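Local coordinates for methylmalonate-semialdehyde dehydrogenase (Oceanimonas doudoroffii, PDB 4ZZ7), which catalyses the NAD-dependent oxidation of methylmalonate semialdehyde, probably to propionyl-CoA, as an acylating member of the aldehyde dehydrogenase family, at residues Arg67-Met71 with Pro163-Gly169. Numbering follows the deposited sequence.
Sequences RARVM and PMAIVCG
The carbonyl O of Val-167, at the C-terminal end of helix 156-167, is gripped twice by the guanidinium of Arg-67. NE gives the main hydrogen bond, 2.6 Å from Val-167 O at an N-H...O angle of 156°, and NH2 adds a weak one at 3.1 Å to the same oxygen. The oxygen lies at the edge of the guanidinium, nearly in its plane, whereas NE approaches from above the carbonyl plane. A bend at chi3 (-68°) turns the head of Arg-67 over the helix end, and one guanidinium face then lies over Cys-168 C and, near its rim, Gly-169 N, which is 3.5 Å from CZ of Arg-67. Gly-169, with positive phi, closes the helix in a Schellman motif; at these backbone angles a CB would meet the preceding carbonyl O. The cation probably also offsets part of the negative potential at this helix end. Replacing Arg-67 by an alanine would probably leave the Val-167 carbonyl without both side-chain N-H donors and open a gap over the turn at Gly-169. CG2 of Val-167 packs against Ala-68, 3.6 Å from its CA, and touches CG of Met-71. Bent at chi2 and chi3, Met-71 lays its methyl CE on the ring of Pro-163, 3.6 Å from CB, the two side chains crossing at about a right angle. The axes of the two short helical segments approach to 9.6 Å, roughly antiparallel at 154°. Val-111 of helix 97-115 packs on Met-71. The contact seats helix 64-80 against helix 156-167, which connects parallel strands 144-148 and 171-175 of the six-stranded sheet.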
loop_
_atom_site.group_PDB
_atom_site.type_symbol
_atom_site.label_atom_id
_atom_site.label_comp_id
_atom_site.label_asym_id
_atom_site.label_seq_id
_atom_site.Cartn_x
_atom_site.Cartn_y
_atom_site.Cartn_z
ATOM N N ARG A 67 3.148 -11.253 -19.267
ATOM C CA ARG A 67 4.574 -11.252 -18.937
ATOM C C ARG A 67 4.863 -12.171 -17.752
ATOM O O ARG A 67 5.880 -12.845 -17.740
ATOM C CB ARG A 67 5.091 -9.849 -18.606
ATOM C CG ARG A 67 4.912 -8.853 -19.718
ATOM C CD ARG A 67 5.856 -7.680 -19.567
ATOM N NE ARG A 67 5.545 -6.826 -18.422
ATOM C CZ ARG A 67 4.976 -5.631 -18.485
ATOM N NH1 ARG A 67 4.596 -5.107 -19.637
ATOM N NH2 ARG A 67 4.776 -4.953 -17.373
ATOM N N ALA A 68 3.978 -12.173 -16.755
ATOM C CA ALA A 68 4.199 -12.924 -15.525
ATOM C C ALA A 68 4.115 -14.423 -15.750
ATOM O O ALA A 68 4.846 -15.188 -15.113
ATOM C CB ALA A 68 3.213 -12.505 -14.462
ATOM N N ARG A 69 3.259 -14.830 -16.682
ATOM C CA ARG A 69 3.131 -16.237 -17.042
ATOM C C ARG A 69 4.460 -16.803 -17.599
ATOM O O ARG A 69 4.713 -18.027 -17.555
ATOM C CB ARG A 69 1.976 -16.456 -18.037
ATOM C CG ARG A 69 0.578 -16.197 -17.488
ATOM C CD ARG A 69 -0.482 -16.593 -18.501
ATOM N NE ARG A 69 -1.484 -15.544 -18.663
ATOM C CZ ARG A 69 -2.565 -15.387 -17.913
ATOM N NH1 ARG A 69 -2.835 -16.217 -16.919
ATOM N NH2 ARG A 69 -3.383 -14.373 -18.163
ATOM N N VAL A 70 5.317 -15.936 -18.119
ATOM C CA VAL A 70 6.617 -16.412 -18.521
ATOM C C VAL A 70 7.372 -16.853 -17.286
ATOM O O VAL A 70 8.021 -17.881 -17.305
ATOM C CB VAL A 70 7.424 -15.366 -19.301
ATOM C CG1 VAL A 70 8.795 -15.924 -19.682
ATOM C CG2 VAL A 70 6.683 -14.962 -20.564
ATOM N N MET A 71 7.262 -16.081 -16.215
ATOM C CA MET A 71 7.966 -16.384 -14.963
ATOM C C MET A 71 7.398 -17.584 -14.209
ATOM O O MET A 71 8.124 -18.287 -13.509
ATOM C CB MET A 71 7.994 -15.164 -14.046
ATOM C CG MET A 71 8.625 -13.908 -14.671
ATOM S SD MET A 71 10.271 -13.987 -15.461
ATOM C CE MET A 71 11.037 -14.993 -14.225
ATOM N N PRO A 163 14.440 -11.473 -13.606
ATOM C CA PRO A 163 13.028 -11.819 -13.486
ATOM C C PRO A 163 12.184 -10.561 -13.295
ATOM O O PRO A 163 11.303 -10.297 -14.093
ATOM C CB PRO A 163 12.992 -12.732 -12.258
ATOM C CG PRO A 163 14.321 -13.378 -12.272
ATOM C CD PRO A 163 15.270 -12.292 -12.709
ATOM N N MET A 164 12.516 -9.762 -12.290
ATOM C CA MET A 164 11.673 -8.619 -11.927
ATOM C C MET A 164 11.752 -7.542 -13.001
ATOM O O MET A 164 10.739 -6.925 -13.332
ATOM C CB MET A 164 12.059 -8.025 -10.562
ATOM C CG MET A 164 11.225 -6.805 -10.145
ATOM S SD MET A 164 9.456 -7.130 -9.995
ATOM C CE MET A 164 9.477 -8.092 -8.494
ATOM N N ALA A 165 12.946 -7.317 -13.544
ATOM C CA ALA A 165 13.125 -6.299 -14.561
ATOM C C ALA A 165 12.289 -6.628 -15.793
ATOM O O ALA A 165 11.607 -5.753 -16.344
ATOM C CB ALA A 165 14.591 -6.172 -14.916
ATOM N N ILE A 166 12.323 -7.895 -16.202
ATOM C CA ILE A 166 11.633 -8.330 -17.416
ATOM C C ILE A 166 10.125 -8.236 -17.210
ATOM O O ILE A 166 9.410 -7.630 -17.997
ATOM C CB ILE A 166 12.045 -9.750 -17.829
ATOM C CG1 ILE A 166 13.448 -9.705 -18.442
ATOM C CG2 ILE A 166 11.075 -10.333 -18.838
ATOM C CD1 ILE A 166 14.137 -11.046 -18.552
ATOM N N VAL A 167 9.647 -8.801 -16.119
ATOM C CA VAL A 167 8.220 -8.811 -15.854
ATOM C C VAL A 167 7.687 -7.380 -15.719
ATOM O O VAL A 167 6.518 -7.138 -16.009
ATOM C CB VAL A 167 7.898 -9.676 -14.616
ATOM C CG1 VAL A 167 7.905 -8.857 -13.318
ATOM C CG2 VAL A 167 6.574 -10.375 -14.800
ATOM N N CYS A 168 8.540 -6.441 -15.289
ATOM C CA CYS A 168 8.201 -5.007 -15.293
ATOM C C CYS A 168 8.133 -4.265 -16.694
ATOM O O CYS A 168 7.924 -3.023 -16.764
ATOM C CB CYS A 168 9.156 -4.278 -14.364
ATOM S SG CYS A 168 8.791 -4.616 -12.636
ATOM N N GLY A 169 8.313 -5.020 -17.787
ATOM C CA GLY A 169 8.192 -4.499 -19.138
ATOM C C GLY A 169 9.504 -4.122 -19.798
ATOM O O GLY A 169 9.477 -3.516 -20.860
#